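Local structure of pullulanase (Bacillus acidopullulyticus, 2WAN) at residues A[340-345]-A[352-357]; A[376-381]-A[406-411]; A[839-844]-A[856-861]; A[852-857]-A[868-873]; A[203-208]-A[229-234]. The protein hydrolyses the alpha-1,6-glucosidic linkages of pullulan and related branched starch polysaccharides, as a multidomain glycoside hydrolase of the alpha-amylase type. All coordinates share one frame; numbering follows the deposited sequence.

Interaction 1 (A[340-345]-A[352-357])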
# COMPACT_ATOMS: atom_id res chain seq x y z
N GLN A 340 -28.63 -18.36 1.87
CA GLN A 340 -29.53 -18.30 3.02
C GLN A 340 -28.90 -17.51 4.16
O GLN A 340 -27.66 -17.48 4.31
CB GLN A 340 -29.86 -19.71 3.49
CG GLN A 340 -30.56 -20.53 2.41
CD GLN A 340 -31.30 -21.72 2.99
OE1 GLN A 340 -30.86 -22.85 2.85
NE2 GLN A 340 -32.42 -21.46 3.65
N LEU A 341 -29.75 -16.86 4.95
CA LEU A 341 -29.36 -16.19 6.19
C LEU A 341 -29.53 -17.14 7.37
O LEU A 341 -30.63 -17.69 7.57
CB LEU A 341 -30.21 -14.92 6.39
CG LEU A 341 -30.01 -14.10 7.67
CD1 LEU A 341 -28.63 -13.42 7.65
CD2 LEU A 341 -31.12 -13.07 7.82
N LEU A 342 -28.47 -17.32 8.15
CA LEU A 342 -28.52 -18.12 9.37
C LEU A 342 -28.47 -17.17 10.56
O LEU A 342 -27.51 -16.41 10.70
CB LEU A 342 -27.36 -19.14 9.45
CG LEU A 342 -27.14 -20.04 8.22
CD1 LEU A 342 -26.00 -21.04 8.46
CD2 LEU A 342 -28.42 -20.78 7.91
N LEU A 343 -29.53 -17.19 11.36
CA LEU A 343 -29.67 -16.33 12.53
C LEU A 343 -29.54 -17.14 13.81
O LEU A 343 -30.13 -18.22 13.91
CB LEU A 343 -31.05 -15.63 12.53
CG LEU A 343 -31.22 -14.47 11.55
CD1 LEU A 343 -32.66 -13.94 11.59
CD2 LEU A 343 -30.24 -13.32 11.81
N TYR A 344 -28.78 -16.61 14.77
CA TYR A 344 -28.52 -17.25 16.06
C TYR A 344 -28.84 -16.28 17.19
O TYR A 344 -28.32 -15.15 17.23
CB TYR A 344 -27.05 -17.68 16.18
CG TYR A 344 -26.51 -18.54 15.04
CD1 TYR A 344 -26.37 -19.92 15.19
CD2 TYR A 344 -26.12 -17.97 13.82
CE1 TYR A 344 -25.85 -20.72 14.15
CE2 TYR A 344 -25.62 -18.76 12.77
CZ TYR A 344 -25.49 -20.13 12.94
OH TYR A 344 -25.00 -20.89 11.91
N ASN A 345 -29.67 -16.72 18.13
CA ASN A 345 -29.97 -15.91 19.31
C ASN A 345 -29.00 -16.13 20.47
O ASN A 345 -29.27 -15.76 21.62
CB ASN A 345 -31.43 -16.15 19.74
CG ASN A 345 -31.66 -17.56 20.26
OD1 ASN A 345 -30.74 -18.36 20.37
ND2 ASN A 345 -32.92 -17.85 20.60
N THR A 352 -30.96 -20.62 15.18
CA THR A 352 -32.31 -20.27 15.65
C THR A 352 -33.29 -20.20 14.49
O THR A 352 -34.41 -20.75 14.56
CB THR A 352 -32.28 -18.93 16.41
OG1 THR A 352 -31.37 -19.05 17.50
CG2 THR A 352 -33.70 -18.57 16.95
N LYS A 353 -32.89 -19.54 13.41
CA LYS A 353 -33.73 -19.39 12.24
C LYS A 353 -32.88 -19.40 10.98
O LYS A 353 -31.82 -18.77 10.91
CB LYS A 353 -34.55 -18.09 12.35
CG LYS A 353 -35.72 -18.01 11.37
CD LYS A 353 -36.49 -16.72 11.58
CE LYS A 353 -37.68 -16.94 12.52
NZ LYS A 353 -38.34 -15.65 12.87
N GLN A 354 -33.33 -20.17 10.00
CA GLN A 354 -32.70 -20.21 8.70
C GLN A 354 -33.67 -19.66 7.66
O GLN A 354 -34.81 -20.14 7.54
CB GLN A 354 -32.30 -21.65 8.40
CG GLN A 354 -31.77 -21.88 7.00
CD GLN A 354 -31.00 -23.18 6.88
OE1 GLN A 354 -30.74 -23.66 5.78
NE2 GLN A 354 -30.61 -23.74 8.02
N LEU A 355 -33.25 -18.63 6.93
CA LEU A 355 -34.15 -17.96 5.98
C LEU A 355 -33.57 -17.86 4.58
O LEU A 355 -32.39 -17.55 4.41
CB LEU A 355 -34.51 -16.56 6.47
CG LEU A 355 -35.23 -16.46 7.81
CD1 LEU A 355 -35.11 -15.06 8.37
CD2 LEU A 355 -36.70 -16.84 7.63
N GLU A 356 -34.40 -18.11 3.57
CA GLU A 356 -33.98 -17.90 2.20
C GLU A 356 -33.83 -16.39 1.92
O GLU A 356 -34.72 -15.60 2.24
CB GLU A 356 -34.99 -18.51 1.21
CG GLU A 356 -34.84 -20.00 0.99
CD GLU A 356 -33.59 -20.35 0.20
OE1 GLU A 356 -33.12 -21.49 0.33
OE2 GLU A 356 -33.08 -19.49 -0.55
N MET A 357 -32.70 -16.00 1.34
CA MET A 357 -32.57 -14.63 0.84
C MET A 357 -33.06 -14.56 -0.61
O MET A 357 -33.29 -15.59 -1.25
CB MET A 357 -31.13 -14.11 0.98
CG MET A 357 -30.67 -14.11 2.44
SD MET A 357 -28.97 -13.52 2.70
CE MET A 357 -29.15 -11.77 2.35
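Leu341 and Leu343 pair with Leu355 and Lys353 across an antiparallel hairpin of strands 340-344 and 353-356, whose axes come within 4.6 Å, running at 163° to each other. Two reciprocal backbone pairs join them, with Leu341 N to Leu355 O and Leu343 N to Lys353 O both 2.8 Å. Near the turn a classic beta bulge sets Thr352 and Lys353 together against Leu343, whose carbonyl O accepts from both amides, Thr352 N at 2.8 Å and Lys353 N at 3.1 Å. Beyond it, Thr352 OG1 takes the amide of Asn345 (N to OG1 3.0 Å). On one face Leu341, Leu343 and Leu355 gather, Leu343 CD1 meeting Leu355 CD1 at 4.2 Å, and Met357 lays CG beside Leu341 CB; Phe329 and Leu367 continue this apolar layer. On the other, Leu342 CD2 lies alongside the extended Gln354 chain, 3.6 Å from its CG. The leucine face of this CBM48-family sheet is thus largely apolar, with Lys353 at its exposed margin, while the other mixes buried Leu342 with the more exposed Gln354 and Glu356.

Interaction 2 (A[376-381]-A[406-411]). With SO4 (sulfate ion), chain K.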
# COMPACT_ATOMS: atom_id res chain seq x y z
N TRP A 376 -28.04 -10.13 18.17
CA TRP A 376 -28.16 -11.43 17.50
C TRP A 376 -26.90 -11.70 16.67
O TRP A 376 -26.17 -10.76 16.32
CB TRP A 376 -29.39 -11.45 16.58
CG TRP A 376 -30.66 -11.72 17.31
CD1 TRP A 376 -31.25 -10.93 18.27
CD2 TRP A 376 -31.53 -12.85 17.13
NE1 TRP A 376 -32.42 -11.51 18.71
CE2 TRP A 376 -32.62 -12.68 18.02
CE3 TRP A 376 -31.49 -13.98 16.30
CZ2 TRP A 376 -33.66 -13.61 18.12
CZ3 TRP A 376 -32.53 -14.91 16.40
CH2 TRP A 376 -33.60 -14.72 17.29
N TYR A 377 -26.66 -12.97 16.36
CA TYR A 377 -25.50 -13.36 15.55
C TYR A 377 -25.97 -13.94 14.22
O TYR A 377 -27.10 -14.44 14.11
CB TYR A 377 -24.61 -14.37 16.30
CG TYR A 377 -24.01 -13.78 17.57
CD1 TYR A 377 -24.71 -13.79 18.79
CD2 TYR A 377 -22.75 -13.18 17.54
CE1 TYR A 377 -24.16 -13.24 19.95
CE2 TYR A 377 -22.19 -12.62 18.70
CZ TYR A 377 -22.90 -12.66 19.90
OH TYR A 377 -22.33 -12.11 21.04
N TYR A 378 -25.12 -13.85 13.20
CA TYR A 378 -25.54 -14.39 11.91
C TYR A 378 -24.38 -14.83 11.03
O TYR A 378 -23.21 -14.47 11.24
CB TYR A 378 -26.39 -13.38 11.13
CG TYR A 378 -25.67 -12.18 10.48
CD1 TYR A 378 -25.13 -11.16 11.27
CD2 TYR A 378 -25.57 -12.07 9.09
CE1 TYR A 378 -24.50 -10.06 10.68
CE2 TYR A 378 -24.94 -10.97 8.48
CZ TYR A 378 -24.41 -9.97 9.29
OH TYR A 378 -23.82 -8.87 8.74
N LEU A 379 -24.74 -15.66 10.06
CA LEU A 379 -23.84 -16.11 9.00
C LEU A 379 -24.62 -16.14 7.71
O LEU A 379 -25.87 -16.25 7.73
CB LEU A 379 -23.34 -17.53 9.28
CG LEU A 379 -22.32 -17.73 10.40
CD1 LEU A 379 -22.13 -19.21 10.72
CD2 LEU A 379 -20.98 -17.07 10.02
N TYR A 380 -23.90 -16.05 6.59
CA TYR A 380 -24.47 -16.40 5.27
C TYR A 380 -24.11 -17.83 4.90
O TYR A 380 -22.98 -18.26 5.08
CB TYR A 380 -23.99 -15.44 4.16
CG TYR A 380 -24.37 -13.99 4.39
CD1 TYR A 380 -25.71 -13.62 4.59
CD2 TYR A 380 -23.40 -12.98 4.37
CE1 TYR A 380 -26.06 -12.28 4.79
CE2 TYR A 380 -23.75 -11.65 4.53
CZ TYR A 380 -25.08 -11.31 4.77
OH TYR A 380 -25.43 -10.00 4.96
N GLN A 381 -25.09 -18.55 4.37
CA GLN A 381 -24.86 -19.89 3.86
C GLN A 381 -24.96 -19.81 2.33
O GLN A 381 -26.01 -19.48 1.77
CB GLN A 381 -25.87 -20.86 4.45
CG GLN A 381 -25.62 -22.32 4.03
CD GLN A 381 -26.60 -23.28 4.69
OE1 GLN A 381 -26.24 -24.00 5.61
NE2 GLN A 381 -27.84 -23.27 4.22
N GLY A 406 -20.96 -13.30 12.65
CA GLY A 406 -21.12 -11.84 12.69
C GLY A 406 -22.14 -11.48 13.77
O GLY A 406 -22.95 -12.33 14.16
N MET A 407 -22.08 -10.24 14.27
CA MET A 407 -23.01 -9.81 15.31
C MET A 407 -23.71 -8.52 14.88
O MET A 407 -23.07 -7.58 14.45
CB MET A 407 -22.26 -9.59 16.62
CG MET A 407 -23.17 -9.26 17.82
SD MET A 407 -22.15 -8.96 19.27
CE MET A 407 -23.43 -8.78 20.50
N ILE A 408 -25.04 -8.50 15.00
CA ILE A 408 -25.84 -7.33 14.65
C ILE A 408 -25.90 -6.42 15.88
O ILE A 408 -26.30 -6.87 16.98
CB ILE A 408 -27.26 -7.76 14.26
CG1 ILE A 408 -27.24 -8.65 13.01
CG2 ILE A 408 -28.16 -6.52 14.03
CD1 ILE A 408 -28.17 -9.82 13.09
N VAL A 409 -25.53 -5.15 15.71
CA VAL A 409 -25.47 -4.23 16.85
C VAL A 409 -26.03 -2.86 16.51
O VAL A 409 -26.06 -2.46 15.33
CB VAL A 409 -23.99 -4.06 17.39
CG1 VAL A 409 -23.43 -5.41 17.87
CG2 VAL A 409 -23.06 -3.44 16.31
N ASP A 410 -26.48 -2.16 17.56
CA ASP A 410 -26.87 -0.75 17.50
C ASP A 410 -25.61 0.10 17.70
O ASP A 410 -25.15 0.28 18.83
CB ASP A 410 -27.86 -0.48 18.62
CG ASP A 410 -28.37 0.96 18.63
OD1 ASP A 410 -27.88 1.80 17.84
OD2 ASP A 410 -29.28 1.23 19.44
N LEU A 411 -25.05 0.63 16.61
CA LEU A 411 -23.80 1.41 16.68
C LEU A 411 -23.93 2.65 17.56
O LEU A 411 -23.01 2.99 18.26
CB LEU A 411 -23.28 1.79 15.30
CG LEU A 411 -22.69 0.60 14.53
CD1 LEU A 411 -22.43 1.00 13.09
CD2 LEU A 411 -21.43 0.09 15.21
S SO4 K . -35.24 -10.88 21.43
O1 SO4 K . -35.80 -9.55 21.16
O2 SO4 K . -35.98 -11.86 20.63
O3 SO4 K . -35.35 -11.18 22.85
O4 SO4 K . -33.84 -10.87 20.97
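Tyr377 and Tyr378 meet Met407 and Gly406 where the short strand 406-407 pairs antiparallel with strand 377-383, in the beta domain related to carbohydrate-binding module 48. Gly406 and Tyr378 form the hydrogen-bonded pair: Tyr378 N gives to Gly406 O at 2.8 Å, and Gly406 N returns to Tyr378 O at 2.9 Å. Two residues further along, Ile408 N reaches Trp376 O at 2.9 Å. Met407 is fully extended, with CG anti to the backbone N (chi1 -174°), and runs obliquely across Tyr377: CG sits over the ring face, 4.1 Å from its centroid in a CH-pi contact, SD approaches the ring obliquely, a Met-aromatic contact, and CE ends 3.5 Å from Tyr377 OH. The flexible, polarisable thioether suits such a ring. On the other side of the sheet Ile408 CG1 lies 3.7 Å from Tyr378 CD1, the two side chains crossing at about a right angle; Tyr378 OH bonds to Asp393. Glycine fits at 406 because a CB there would lie tight against Tyr378 CE1. At its ring edge Trp376 donates NE1 to O4 of a sulfate, probably from the crystallisation liquor, at 2.7 Å. Three backbone bonds join the segments, while aromatic and aliphatic surfaces are buried beside them.

Interaction 3 (A[839-844]-A[856-861]). With SO4 (sulfate ion), chain L.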
# COMPACT_ATOMS: atom_id res chain seq x y z
N LYS A 839 11.68 26.07 -3.61
CA LYS A 839 12.67 26.61 -4.56
C LYS A 839 12.90 28.10 -4.31
O LYS A 839 14.02 28.60 -4.47
CB LYS A 839 12.21 26.35 -6.00
CG LYS A 839 12.19 24.87 -6.38
CD LYS A 839 11.38 24.63 -7.65
CE LYS A 839 11.02 23.17 -7.82
NZ LYS A 839 12.11 22.36 -8.40
N GLN A 840 11.86 28.81 -3.89
CA GLN A 840 11.97 30.24 -3.61
C GLN A 840 12.75 30.53 -2.33
O GLN A 840 13.55 31.48 -2.28
CB GLN A 840 10.57 30.88 -3.54
CG GLN A 840 10.56 32.36 -3.15
CD GLN A 840 9.20 32.82 -2.63
OE1 GLN A 840 8.15 32.46 -3.18
NE2 GLN A 840 9.20 33.64 -1.57
N ASN A 841 12.53 29.72 -1.30
CA ASN A 841 12.96 30.11 0.06
C ASN A 841 14.12 29.32 0.65
O ASN A 841 14.71 29.75 1.65
CB ASN A 841 11.79 30.01 1.05
CG ASN A 841 10.67 30.99 0.76
OD1 ASN A 841 10.90 32.11 0.27
ND2 ASN A 841 9.44 30.58 1.09
N LEU A 842 14.43 28.16 0.09
CA LEU A 842 15.49 27.31 0.65
C LEU A 842 16.72 27.32 -0.25
O LEU A 842 16.64 27.02 -1.45
CB LEU A 842 14.99 25.87 0.89
CG LEU A 842 15.89 24.87 1.65
CD1 LEU A 842 15.06 23.68 2.20
CD2 LEU A 842 17.04 24.32 0.79
N THR A 843 17.86 27.66 0.34
CA THR A 843 19.14 27.68 -0.36
C THR A 843 20.17 26.88 0.44
O THR A 843 20.29 27.08 1.65
CB THR A 843 19.61 29.15 -0.53
OG1 THR A 843 18.60 29.92 -1.20
CG2 THR A 843 20.92 29.23 -1.33
N PHE A 844 20.94 26.02 -0.23
CA PHE A 844 22.07 25.38 0.43
C PHE A 844 23.26 26.33 0.49
O PHE A 844 23.52 27.07 -0.47
CB PHE A 844 22.43 24.07 -0.29
CG PHE A 844 21.42 22.98 -0.07
CD1 PHE A 844 21.37 22.31 1.15
CD2 PHE A 844 20.49 22.68 -1.06
CE1 PHE A 844 20.43 21.33 1.40
CE2 PHE A 844 19.51 21.68 -0.84
CZ PHE A 844 19.48 21.00 0.39
N LEU A 856 16.63 28.95 5.30
CA LEU A 856 15.20 29.14 5.01
C LEU A 856 14.98 30.64 5.11
O LEU A 856 15.08 31.23 6.19
CB LEU A 856 14.33 28.37 6.04
CG LEU A 856 14.64 26.87 6.16
CD1 LEU A 856 13.82 26.18 7.25
CD2 LEU A 856 14.42 26.15 4.82
N LYS A 857 14.72 31.28 3.96
CA LYS A 857 14.71 32.74 3.90
C LYS A 857 13.32 33.32 3.78
O LYS A 857 12.38 32.62 3.44
CB LYS A 857 15.51 33.21 2.68
CG LYS A 857 16.95 32.71 2.66
CD LYS A 857 17.55 32.89 1.25
CE LYS A 857 16.83 31.98 0.25
NZ LYS A 857 16.99 32.38 -1.18
N ASN A 858 13.23 34.63 4.00
CA ASN A 858 12.06 35.42 3.59
C ASN A 858 10.84 35.15 4.48
O ASN A 858 9.73 35.15 3.98
CB ASN A 858 11.64 35.12 2.11
CG ASN A 858 12.78 35.24 1.09
OD1 ASN A 858 13.54 36.22 1.11
ND2 ASN A 858 12.87 34.24 0.16
N TYR A 859 11.05 34.90 5.78
CA TYR A 859 9.94 34.49 6.68
C TYR A 859 9.14 33.35 6.03
O TYR A 859 7.92 33.44 5.87
CB TYR A 859 8.98 35.67 6.97
CG TYR A 859 9.63 36.89 7.55
CD1 TYR A 859 10.00 36.93 8.88
CD2 TYR A 859 9.87 38.03 6.75
CE1 TYR A 859 10.63 38.04 9.42
CE2 TYR A 859 10.49 39.16 7.28
CZ TYR A 859 10.86 39.16 8.62
OH TYR A 859 11.46 40.26 9.18
N ALA A 860 9.84 32.29 5.64
CA ALA A 860 9.28 31.26 4.77
C ALA A 860 7.96 30.69 5.31
O ALA A 860 7.88 30.33 6.49
CB ALA A 860 10.29 30.14 4.55
N ASN A 861 6.93 30.65 4.46
CA ASN A 861 5.63 30.07 4.88
C ASN A 861 5.07 30.71 6.17
O ASN A 861 4.48 30.03 7.02
CB ASN A 861 5.78 28.55 5.03
CG ASN A 861 4.44 27.81 5.05
OD1 ASN A 861 3.49 28.20 4.36
ND2 ASN A 861 4.38 26.71 5.81
S SO4 L . 5.86 32.51 1.40
O1 SO4 L . 4.99 32.84 2.54
O2 SO4 L . 5.07 31.83 0.37
O3 SO4 L . 6.95 31.66 1.86
O4 SO4 L . 6.43 33.73 0.82
O HOH W 1 15.17 34.39 -1.50
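Asn841 O, at the end of helix 835-841, receives Lys857 N at 2.8 Å and also a CA-H contact from Leu856, tying the loop after strand 852-856 to the point where the helix passes into strand 842-844 of the C-terminal all-beta domain. The Asn841 side chain works at both ends of its amide. Its OD1 accepts from Asn858 ND2 at 2.9 Å in a nearly straight bond (175°), the two amide planes turned 64° apart. Its ND2 donates to O3 of a sulfate, probably from the crystallisation liquor, at 2.8 Å; Asn861 N gives to the same oxygen. Asparagine suits this place because OD1 accepts from Asn858 while CB and ND2 pack on Ala860 CB. Lys857 bends at chi3 (-66°), and its NZ makes a weak, doubtful bond to OG1 in one of two Thr843 conformers. A water accepts from Lys857 NZ and Asn858 ND2, bridging the two. Beside these polar groups Leu842 and Leu856, the non-hydrogen-bonded pair, lie side by side, and Leu842 CD1 meets Leu856 CD2 at 3.7 Å.

Interaction 4 (A[852-857]-A[868-873])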
# COMPACT_ATOMS: atom_id res chain seq x y z
N VAL A 852 26.04 19.29 5.66
CA VAL A 852 24.93 19.87 4.90
C VAL A 852 24.44 21.08 5.67
O VAL A 852 24.09 20.98 6.86
CB VAL A 852 23.77 18.85 4.71
CG1 VAL A 852 22.55 19.51 4.08
CG2 VAL A 852 24.22 17.70 3.81
N ALA A 853 24.41 22.23 5.00
CA ALA A 853 23.93 23.49 5.60
C ALA A 853 22.97 24.18 4.67
O ALA A 853 23.23 24.27 3.48
CB ALA A 853 25.10 24.42 5.90
N PHE A 854 21.86 24.67 5.22
CA PHE A 854 20.87 25.39 4.40
C PHE A 854 20.24 26.55 5.13
O PHE A 854 20.29 26.61 6.36
CB PHE A 854 19.80 24.45 3.83
CG PHE A 854 19.00 23.71 4.87
CD1 PHE A 854 17.80 24.24 5.35
CD2 PHE A 854 19.44 22.48 5.36
CE1 PHE A 854 17.06 23.55 6.31
CE2 PHE A 854 18.71 21.78 6.31
CZ PHE A 854 17.51 22.31 6.79
N GLU A 855 19.63 27.44 4.35
CA GLU A 855 18.98 28.62 4.89
C GLU A 855 17.55 28.68 4.37
O GLU A 855 17.30 28.46 3.17
CB GLU A 855 19.74 29.89 4.49
CG GLU A 855 19.20 31.15 5.16
CD GLU A 855 19.95 32.42 4.72
OE1 GLU A 855 20.79 32.35 3.78
OE2 GLU A 855 19.71 33.48 5.32
N LEU A 856 16.63 28.95 5.30
CA LEU A 856 15.20 29.14 5.01
C LEU A 856 14.98 30.64 5.11
O LEU A 856 15.08 31.23 6.19
CB LEU A 856 14.33 28.37 6.04
CG LEU A 856 14.64 26.87 6.16
CD1 LEU A 856 13.82 26.18 7.25
CD2 LEU A 856 14.42 26.15 4.82
N LYS A 857 14.72 31.28 3.96
CA LYS A 857 14.71 32.74 3.90
C LYS A 857 13.32 33.32 3.78
O LYS A 857 12.38 32.62 3.44
CB LYS A 857 15.51 33.21 2.68
CG LYS A 857 16.95 32.71 2.66
CD LYS A 857 17.55 32.89 1.25
CE LYS A 857 16.83 31.98 0.25
NZ LYS A 857 16.99 32.38 -1.18
N ILE A 868 16.37 31.31 8.79
CA ILE A 868 16.79 30.21 9.65
C ILE A 868 17.91 29.45 8.97
O ILE A 868 17.81 29.09 7.80
CB ILE A 868 15.63 29.23 9.95
CG1 ILE A 868 14.41 30.00 10.48
CG2 ILE A 868 16.09 28.12 10.93
CD1 ILE A 868 13.18 29.15 10.73
N ILE A 869 19.00 29.21 9.71
CA ILE A 869 20.06 28.35 9.18
C ILE A 869 20.12 27.04 9.95
O ILE A 869 20.04 27.05 11.17
CB ILE A 869 21.46 29.03 9.20
CG1 ILE A 869 21.53 30.09 8.11
CG2 ILE A 869 22.59 27.96 9.02
CD1 ILE A 869 22.79 30.98 8.21
N VAL A 870 20.20 25.92 9.23
CA VAL A 870 20.39 24.61 9.85
C VAL A 870 21.67 24.00 9.24
O VAL A 870 21.86 24.06 8.03
CB VAL A 870 19.20 23.65 9.53
CG1 VAL A 870 19.46 22.22 10.05
CG2 VAL A 870 17.89 24.20 10.12
N MET A 871 22.52 23.41 10.08
CA MET A 871 23.68 22.64 9.58
C MET A 871 23.82 21.32 10.32
O MET A 871 23.85 21.30 11.57
CB MET A 871 24.98 23.45 9.71
CG MET A 871 26.21 22.65 9.26
SD MET A 871 27.62 23.75 9.15
CE MET A 871 28.96 22.55 9.28
N TYR A 872 23.92 20.23 9.56
CA TYR A 872 24.17 18.90 10.12
C TYR A 872 25.66 18.62 10.03
O TYR A 872 26.23 18.70 8.93
CB TYR A 872 23.42 17.81 9.33
CG TYR A 872 21.96 18.10 9.05
CD1 TYR A 872 21.07 18.38 10.07
CD2 TYR A 872 21.48 18.03 7.74
CE1 TYR A 872 19.70 18.63 9.78
CE2 TYR A 872 20.14 18.29 7.45
CZ TYR A 872 19.27 18.59 8.47
OH TYR A 872 17.95 18.83 8.16
N ASN A 873 26.27 18.32 11.16
CA ASN A 873 27.69 17.91 11.21
C ASN A 873 27.86 16.50 11.78
O ASN A 873 27.95 16.35 13.00
CB ASN A 873 28.53 18.88 12.05
CG ASN A 873 29.98 18.43 12.13
OD1 ASN A 873 30.44 17.72 11.24
ND2 ASN A 873 30.67 18.78 13.19
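The Phe854 ring has Val870 over one face and Tyr872 at its edge. Val870 CB stands 3.5 Å above the ring plane, offset toward the rim, and is 3.5 Å from Phe854 CZ, a CH-pi contact in which the two side chains lie side by side. Phe854 carries CG between the backbone N and the carbonyl carbon (chi1 60°), and its ring lies against Val870. At the ring edge, close to its plane, Tyr872 OH comes 3.6 Å from Phe854 CE2; the two rings are oblique, their planes 61° apart, and the hydroxyl bonds to Thr769. The Tyr872 ring is also approached obliquely by Val852, whose CB is 3.9 Å from Tyr872 CD2. Val714 and Ile710 of helix 707-714 pack on this face, where bulky apolar side chains are well suited. On the opposite face the small Ala853 packs its CB 3.9 Å from Met871 CB, and the extended Glu855 lays CG beside Ile869 CG1; Leu881 also lies on Ala853, Ile869 and Met871. The backbones pair in register: Phe854 N reaches Val870 O at 2.9 Å and Val870 N returns a bond to Phe854 O, Leu856 likewise pairs with Ile868, and Val852 N to Tyr872 O is weak. With strands 852-856 and 868-873 at 163°, this is a regular antiparallel beta hairpin of the C-terminal all-beta domain, which is packed against a helix.

Interaction 5 (A[203-208]-A[229-234])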
# COMPACT_ATOMS: atom_id res chain seq x y z
N GLY A 203 4.98 3.07 -41.07
CA GLY A 203 5.74 4.29 -40.84
C GLY A 203 6.25 4.81 -42.16
O GLY A 203 6.34 4.07 -43.13
N THR A 204 6.57 6.10 -42.19
CA THR A 204 7.11 6.72 -43.41
C THR A 204 8.63 6.77 -43.36
O THR A 204 9.21 7.24 -42.39
CB THR A 204 6.52 8.13 -43.64
OG1 THR A 204 5.10 8.09 -43.47
CG2 THR A 204 6.84 8.62 -45.05
N LEU A 205 9.24 6.26 -44.42
CA LEU A 205 10.69 6.19 -44.54
C LEU A 205 11.19 7.08 -45.67
O LEU A 205 10.61 7.09 -46.75
CB LEU A 205 11.12 4.74 -44.81
CG LEU A 205 11.84 3.87 -43.76
CD1 LEU A 205 11.75 4.41 -42.34
CD2 LEU A 205 11.36 2.42 -43.84
N PRO A 206 12.27 7.85 -45.42
CA PRO A 206 12.91 8.59 -46.51
C PRO A 206 13.55 7.64 -47.53
O PRO A 206 13.83 6.48 -47.19
CB PRO A 206 14.00 9.41 -45.80
CG PRO A 206 13.56 9.48 -44.37
CD PRO A 206 12.88 8.16 -44.12
N ALA A 207 13.77 8.12 -48.75
CA ALA A 207 14.43 7.34 -49.80
C ALA A 207 15.74 6.72 -49.31
O ALA A 207 16.44 7.31 -48.49
CB ALA A 207 14.69 8.22 -51.02
N GLY A 208 16.06 5.53 -49.83
CA GLY A 208 17.34 4.89 -49.53
C GLY A 208 17.26 3.39 -49.32
O GLY A 208 16.19 2.79 -49.41
N VAL A 229 16.88 -8.50 -43.80
CA VAL A 229 16.09 -8.24 -45.00
C VAL A 229 16.47 -6.89 -45.60
O VAL A 229 16.50 -5.87 -44.90
CB VAL A 229 14.56 -8.28 -44.72
CG1 VAL A 229 13.77 -8.02 -46.01
CG2 VAL A 229 14.14 -9.61 -44.13
N SER A 230 16.76 -6.88 -46.91
CA SER A 230 17.05 -5.64 -47.65
C SER A 230 15.78 -4.94 -48.11
O SER A 230 14.87 -5.58 -48.64
CB SER A 230 17.93 -5.93 -48.87
OG SER A 230 19.18 -6.48 -48.48
N LEU A 231 15.75 -3.63 -47.91
CA LEU A 231 14.61 -2.78 -48.27
C LEU A 231 15.11 -1.49 -48.92
O LEU A 231 15.79 -0.68 -48.28
CB LEU A 231 13.77 -2.45 -47.02
CG LEU A 231 12.65 -1.40 -47.11
CD1 LEU A 231 11.44 -1.95 -47.83
CD2 LEU A 231 12.25 -0.93 -45.72
N THR A 232 14.76 -1.29 -50.19
CA THR A 232 15.05 -0.03 -50.87
C THR A 232 13.78 0.82 -50.99
O THR A 232 12.76 0.35 -51.49
CB THR A 232 15.71 -0.24 -52.26
OG1 THR A 232 14.87 -1.06 -53.07
CG2 THR A 232 17.05 -0.92 -52.11
N VAL A 233 13.86 2.04 -50.49
CA VAL A 233 12.76 3.00 -50.54
C VAL A 233 13.02 3.98 -51.69
O VAL A 233 14.05 4.66 -51.70
CB VAL A 233 12.61 3.76 -49.19
CG1 VAL A 233 11.53 4.84 -49.28
CG2 VAL A 233 12.28 2.79 -48.08
N PRO A 234 12.09 4.03 -52.67
CA PRO A 234 12.28 4.80 -53.91
C PRO A 234 12.34 6.32 -53.70
O PRO A 234 12.11 6.80 -52.58
CB PRO A 234 11.03 4.45 -54.73
CG PRO A 234 10.00 4.08 -53.72
CD PRO A 234 10.77 3.37 -52.64
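Gly208 and Val233 exchange two backbone hydrogen bonds, Val233 N to Gly208 O at 2.7 Å and nearly straight (177°), and Gly208 N to Val233 O at 2.9 Å. They form the antiparallel hydrogen-bonded pair where strand 208-216 begins against the end of strand 223-233 in the X25 domain, just after the chain leaves strand 198-205 of a second sheet. Glycine is called for at 208, since its backbone angles (phi 140°) would jam a CB against the preceding carbonyl O. Further out, Ala207 CA makes a CA-H contact with Val233 O, and Ala207 CB lies 3.3 Å from Pro234 O. Val233 packs against the backbone of the bend at 205-206: its CG1, anti to the backbone N, sits 3.5 Å from Leu205 O, while Pro206 O accepts from Tyr210 OH. Leu205 and Leu231, both branched aliphatics, suit the buried apolar layer with Phe242; Leu205 CB lies 4.0 Å from Val233 CG2, and Leu205 CD2 meets Leu231 CD2 at 3.9 Å.

Along the chain the order is interaction 5, then 1, 2, 3 and 4. Interactions 1 and 2 share one sheet, their centres about 10 Å apart, since strands 338-344 and 377-383 are neighbours: Gln340 O is 2.8 Å from Gln381 N and Tyr344 N 2.8 Å from Tyr377 O. Interactions 3 and 4 likewise adjoin, with centres about 11 Å apart, sharing Leu856, at the end of strand 852-856, and Lys857 just beyond it. The two pairs lie on opposite sides of the chain's centre, centres of interactions 1 and 3 being about 66 Å apart. Interaction 5, in the X25 domain, has its centre about 57 to 75 Å from the others. The contacts thus hold separate beta domains that flank the eight-stranded catalytic barrel in sequence.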